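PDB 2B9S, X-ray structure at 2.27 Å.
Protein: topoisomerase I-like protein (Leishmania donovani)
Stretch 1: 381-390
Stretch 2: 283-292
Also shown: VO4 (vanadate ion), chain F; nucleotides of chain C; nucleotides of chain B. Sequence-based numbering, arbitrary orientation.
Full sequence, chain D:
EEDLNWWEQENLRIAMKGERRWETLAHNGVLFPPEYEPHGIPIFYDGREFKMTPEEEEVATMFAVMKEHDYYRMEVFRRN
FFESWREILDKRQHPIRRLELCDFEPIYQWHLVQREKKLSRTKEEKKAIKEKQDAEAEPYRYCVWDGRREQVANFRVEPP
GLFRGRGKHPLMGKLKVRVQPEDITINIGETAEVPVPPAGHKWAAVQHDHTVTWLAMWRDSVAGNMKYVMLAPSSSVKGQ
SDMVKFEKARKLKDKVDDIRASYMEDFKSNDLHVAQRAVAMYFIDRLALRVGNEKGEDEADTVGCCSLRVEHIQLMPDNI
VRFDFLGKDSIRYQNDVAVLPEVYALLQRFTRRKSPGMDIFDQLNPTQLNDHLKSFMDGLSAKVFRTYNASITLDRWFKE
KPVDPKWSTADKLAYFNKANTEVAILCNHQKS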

# COMPACT_ATOMS: atom_id res chain seq x y z
N SER D 381 3.33 13.42 -13.24
CA SER D 381 2.15 12.57 -13.24
C SER D 381 1.33 13.01 -12.05
O SER D 381 1.82 13.80 -11.26
CB SER D 381 2.52 11.07 -13.16
OG SER D 381 3.01 10.73 -11.88
N ALA D 382 0.10 12.51 -11.94
CA ALA D 382 -0.84 12.99 -10.92
C ALA D 382 -0.44 12.76 -9.47
O ALA D 382 -0.85 13.53 -8.59
CB ALA D 382 -2.26 12.46 -11.18
N LYS D 383 0.33 11.70 -9.20
CA LYS D 383 0.65 11.34 -7.81
C LYS D 383 1.60 12.37 -7.23
O LYS D 383 1.62 12.59 -6.02
CB LYS D 383 1.19 9.90 -7.68
CG LYS D 383 2.66 9.70 -8.12
CD LYS D 383 3.12 8.24 -7.96
CE LYS D 383 3.54 7.93 -6.52
NZ LYS D 383 4.81 8.65 -6.10
N VAL D 384 2.35 13.02 -8.12
CA VAL D 384 3.35 14.03 -7.75
C VAL D 384 2.72 15.26 -7.08
O VAL D 384 3.32 15.86 -6.18
CB VAL D 384 4.25 14.44 -8.98
CG1 VAL D 384 5.32 15.46 -8.58
CG2 VAL D 384 4.91 13.22 -9.60
N PHE D 385 1.50 15.63 -7.51
CA PHE D 385 0.77 16.74 -6.90
C PHE D 385 0.42 16.47 -5.45
O PHE D 385 0.22 17.38 -4.63
CB PHE D 385 -0.53 17.02 -7.66
CG PHE D 385 -0.34 17.85 -8.90
CD1 PHE D 385 -0.05 17.23 -10.11
CD2 PHE D 385 -0.44 19.24 -8.85
CE1 PHE D 385 0.12 18.00 -11.28
CE2 PHE D 385 -0.27 20.02 -10.00
CZ PHE D 385 0.01 19.41 -11.21
N ARG D 386 0.35 15.19 -5.13
CA ARG D 386 -0.05 14.77 -3.81
C ARG D 386 1.15 14.90 -2.85
O ARG D 386 1.01 15.39 -1.72
CB ARG D 386 -0.59 13.34 -3.90
CG ARG D 386 -1.64 13.01 -2.92
CD ARG D 386 -2.20 11.60 -3.19
NE ARG D 386 -2.56 10.97 -1.93
CZ ARG D 386 -3.68 11.20 -1.27
NH1 ARG D 386 -4.59 12.04 -1.75
NH2 ARG D 386 -3.92 10.55 -0.14
N THR D 387 2.31 14.45 -3.32
CA THR D 387 3.61 14.67 -2.67
C THR D 387 3.91 16.17 -2.52
O THR D 387 4.35 16.62 -1.46
CB THR D 387 4.77 14.04 -3.49
OG1 THR D 387 4.46 12.67 -3.78
CG2 THR D 387 6.09 14.10 -2.72
N TYR D 388 3.69 16.91 -3.61
CA TYR D 388 3.83 18.36 -3.62
C TYR D 388 2.93 19.05 -2.59
O TYR D 388 3.38 19.89 -1.82
CB TYR D 388 3.57 18.92 -5.03
CG TYR D 388 3.29 20.41 -5.05
CD1 TYR D 388 4.34 21.34 -4.99
CD2 TYR D 388 1.98 20.88 -5.09
CE1 TYR D 388 4.08 22.70 -4.97
CE2 TYR D 388 1.70 22.24 -5.08
CZ TYR D 388 2.75 23.15 -5.02
OH TYR D 388 2.47 24.50 -5.02
N ASN D 389 1.66 18.67 -2.59
CA ASN D 389 0.68 19.26 -1.68
C ASN D 389 0.97 18.98 -0.22
O ASN D 389 0.74 19.85 0.62
CB ASN D 389 -0.73 18.78 -2.02
CG ASN D 389 -1.40 19.63 -3.07
OD1 ASN D 389 -1.50 20.85 -2.90
ND2 ASN D 389 -1.86 19.01 -4.16
N ALA D 390 1.43 17.78 0.09
CA ALA D 390 1.69 17.39 1.47
C ALA D 390 2.91 18.15 1.99
O ALA D 390 2.91 18.67 3.11
CB ALA D 390 1.90 15.90 1.58
V VO4 F . -1.43 7.38 -0.56
O1 VO4 F . -2.23 8.43 0.58
O2 VO4 F . -1.91 7.30 -2.25
P DC C 17 -0.10 8.36 -11.30
OP1 DC C 17 0.72 9.53 -10.87
OP2 DC C 17 -1.37 8.59 -11.98
O5' DC C 17 0.83 7.51 -12.25
C5' DC C 17 2.17 7.18 -11.93
C4' DC C 17 2.60 6.20 -13.00
O4' DC C 17 1.98 4.92 -12.75
C3' DC C 17 2.19 6.58 -14.42
O3' DC C 17 3.33 6.41 -15.23
C2' DC C 17 1.18 5.52 -14.81
C1' DC C 17 1.71 4.32 -14.01
N1 DC C 17 0.74 3.19 -13.86
C2 DC C 17 1.23 1.88 -13.82
O2 DC C 17 2.47 1.70 -13.92
N3 DC C 17 0.35 0.85 -13.67
C4 DC C 17 -0.96 1.09 -13.58
N4 DC C 17 -1.76 0.02 -13.47
C5 DC C 17 -1.51 2.40 -13.63
C6 DC C 17 -0.63 3.42 -13.75
P DT C 16 -5.19 5.12 -8.36
OP1 DT C 16 -5.82 6.44 -8.14
OP2 DT C 16 -5.62 4.21 -9.44
O5' DT C 16 -3.63 5.33 -8.60
C5' DT C 16 -2.80 6.12 -7.76
C4' DT C 16 -1.41 6.08 -8.39
O4' DT C 16 -0.90 4.73 -8.33
C3' DT C 16 -1.33 6.50 -9.86
O3' DT C 16 -0.25 7.43 -10.01
C2' DT C 16 -0.99 5.22 -10.65
C1' DT C 16 -0.30 4.38 -9.59
N1 DT C 16 -0.55 2.94 -9.80
C2 DT C 16 0.52 2.12 -10.03
O2 DT C 16 1.64 2.53 -10.10
N3 DT C 16 0.19 0.79 -10.21
C4 DT C 16 -1.08 0.25 -10.16
O4 DT C 16 -1.23 -0.95 -10.31
C5 DT C 16 -2.18 1.18 -9.88
C7 DT C 16 -3.64 0.75 -9.78
C6 DT C 16 -1.84 2.46 -9.73
O5' DA B 1 -2.51 5.80 0.07
C5' DA B 1 -2.49 5.69 1.49
C4' DA B 1 -3.17 4.42 1.90
O4' DA B 1 -2.38 3.27 1.50
C3' DA B 1 -3.24 4.33 3.39
O3' DA B 1 -4.44 4.99 3.79
C2' DA B 1 -3.24 2.82 3.66
C1' DA B 1 -2.48 2.24 2.49
N9 DA B 1 -1.11 1.76 2.71
C8 DA B 1 0.02 2.52 2.62
N7 DA B 1 1.14 1.86 2.80
C5 DA B 1 0.72 0.56 3.02
C6 DA B 1 1.43 -0.64 3.27
N6 DA B 1 2.78 -0.71 3.33
N1 DA B 1 0.70 -1.76 3.44
C2 DA B 1 -0.63 -1.71 3.37
N3 DA B 1 -1.40 -0.65 3.16
C4 DA B 1 -0.67 0.47 2.97
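Stretch 2 283-292: FIDRLALRVG

Stretch 2 enters as the tail of a helix that begins earlier in the chain and leaves as a loop, extended only at Leu289 and Arg290, packed along the helix of stretch 1 and the type I turn, Ser381 to Val384, that leads into it. The two helices run nearly parallel, their N-to-C directions 17° apart (signed crossing angle -17°) and their axes 8.8 Å apart at closest approach; 510 Å² is buried in all. Phe283 opens the stretch out of reach of its partner. Ile284 (m, t) points toward stretch 1 and packs against two residues: its CG2 lies 3.9 Å from Phe385 CB, and its CD1 lies 3.9 Å from Ala382 CB. Asp285 lies against the Phe385 ring, its CA 3.8 Å and its CB 4.0 Å from Phe385 CD2, and its carbonyl O accepts a hydrogen bond from Asn389 ND2 at 2.8 Å. Arg286 and Leu287 point away. Ala288 is the first residue to leave helical geometry, with phi at 50°, and its CA comes within 5.1 Å of Arg386 CA, the closest pair of CA atoms. Its CB sits 3.6 Å from Asn389 ND2, while its O accepts a short but weak hydrogen bond from Arg386 NH1 (2.6 Å, 128°). Leu289 turns its side chain away, yet water 2 links its backbone to stretch 1, donating to Leu289 O at 2.6 Å and to Ala382 O at 2.7 Å. Arg290 is extended in phi/psi, and its guanidinium stacks flat on that of Arg386, centres 4.2 Å apart. The like charges, 3.5 Å apart between the two NH2 atoms, share the vanadate: Arg290 NE donates a hydrogen bond to vanadate O2 (3.1 Å) and Arg386 NH2 one to vanadate O1 (2.8 Å). Val291 points back toward stretch 1, its CG2 3.8 Å from Ala382 CB. Gly292, at positive phi, ends the stretch; its N donates a hydrogen bond to OP1 of DT16 of chain C at 2.8 Å.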

# COMPACT_ATOMS: atom_id res chain seq x y z
N PHE D 283 -8.96 19.54 -9.57
CA PHE D 283 -9.21 18.72 -8.38
C PHE D 283 -7.95 18.10 -7.81
O PHE D 283 -7.75 18.12 -6.61
CB PHE D 283 -10.23 17.60 -8.64
CG PHE D 283 -11.65 18.08 -8.77
CD1 PHE D 283 -12.03 19.36 -8.37
CD2 PHE D 283 -12.62 17.22 -9.26
CE1 PHE D 283 -13.34 19.79 -8.50
CE2 PHE D 283 -13.94 17.63 -9.37
CZ PHE D 283 -14.30 18.93 -8.99
N ILE D 284 -7.12 17.52 -8.67
CA ILE D 284 -5.87 16.86 -8.27
C ILE D 284 -4.88 17.87 -7.66
O ILE D 284 -4.23 17.59 -6.64
CB ILE D 284 -5.23 16.10 -9.47
CG1 ILE D 284 -6.11 14.91 -9.87
CG2 ILE D 284 -3.81 15.67 -9.16
CD1 ILE D 284 -5.73 14.24 -11.18
N ASP D 285 -4.79 19.04 -8.29
CA ASP D 285 -4.00 20.16 -7.78
C ASP D 285 -4.52 20.69 -6.44
O ASP D 285 -3.78 20.67 -5.45
CB ASP D 285 -3.93 21.29 -8.82
CG ASP D 285 -3.23 22.55 -8.30
OD1 ASP D 285 -2.59 22.52 -7.23
OD2 ASP D 285 -3.34 23.58 -8.98
N ARG D 286 -5.77 21.15 -6.41
CA ARG D 286 -6.25 21.92 -5.25
C ARG D 286 -6.67 21.06 -4.07
O ARG D 286 -6.52 21.47 -2.92
CB ARG D 286 -7.40 22.90 -5.62
CG ARG D 286 -7.11 23.91 -6.73
CD ARG D 286 -5.67 24.41 -6.80
NE ARG D 286 -5.24 25.23 -5.67
CZ ARG D 286 -4.72 26.46 -5.76
NH1 ARG D 286 -4.56 27.06 -6.94
NH2 ARG D 286 -4.36 27.11 -4.66
N LEU D 287 -7.18 19.86 -4.37
CA LEU D 287 -7.70 18.93 -3.37
C LEU D 287 -6.84 17.69 -3.12
O LEU D 287 -7.19 16.87 -2.27
CB LEU D 287 -9.13 18.48 -3.75
CG LEU D 287 -10.27 19.48 -3.87
CD1 LEU D 287 -11.52 18.73 -4.18
CD2 LEU D 287 -10.41 20.28 -2.57
N ALA D 288 -5.76 17.55 -3.88
CA ALA D 288 -4.85 16.39 -3.86
C ALA D 288 -5.55 15.01 -3.96
O ALA D 288 -5.20 14.09 -3.24
CB ALA D 288 -3.87 16.45 -2.63
N LEU D 289 -6.53 14.89 -4.86
CA LEU D 289 -7.15 13.58 -5.11
C LEU D 289 -6.18 12.64 -5.84
O LEU D 289 -5.34 13.08 -6.65
CB LEU D 289 -8.45 13.71 -5.95
CG LEU D 289 -9.59 14.64 -5.48
CD1 LEU D 289 -10.90 14.37 -6.28
CD2 LEU D 289 -9.84 14.57 -3.99
N ARG D 290 -6.32 11.34 -5.57
CA ARG D 290 -5.67 10.35 -6.41
C ARG D 290 -6.38 10.36 -7.77
O ARG D 290 -7.56 10.70 -7.85
CB ARG D 290 -5.70 8.97 -5.77
CG ARG D 290 -5.08 8.91 -4.38
CD ARG D 290 -5.47 7.63 -3.73
NE ARG D 290 -4.96 7.41 -2.37
CZ ARG D 290 -5.67 7.53 -1.27
NH1 ARG D 290 -6.93 7.96 -1.34
NH2 ARG D 290 -5.14 7.23 -0.08
N VAL D 291 -5.65 9.98 -8.81
CA VAL D 291 -6.08 10.02 -10.20
C VAL D 291 -7.30 9.12 -10.52
O VAL D 291 -8.08 9.44 -11.41
CB VAL D 291 -4.86 9.69 -11.14
CG1 VAL D 291 -4.57 8.14 -11.19
CG2 VAL D 291 -5.03 10.31 -12.56
N GLY D 292 -7.43 8.00 -9.83
CA GLY D 292 -8.58 7.12 -9.98
C GLY D 292 -8.62 6.26 -11.23
O GLY D 292 -9.44 6.49 -12.12
O HOH W 1 -7.07 14.21 -0.78
O HOH W 2 -2.95 12.36 -7.38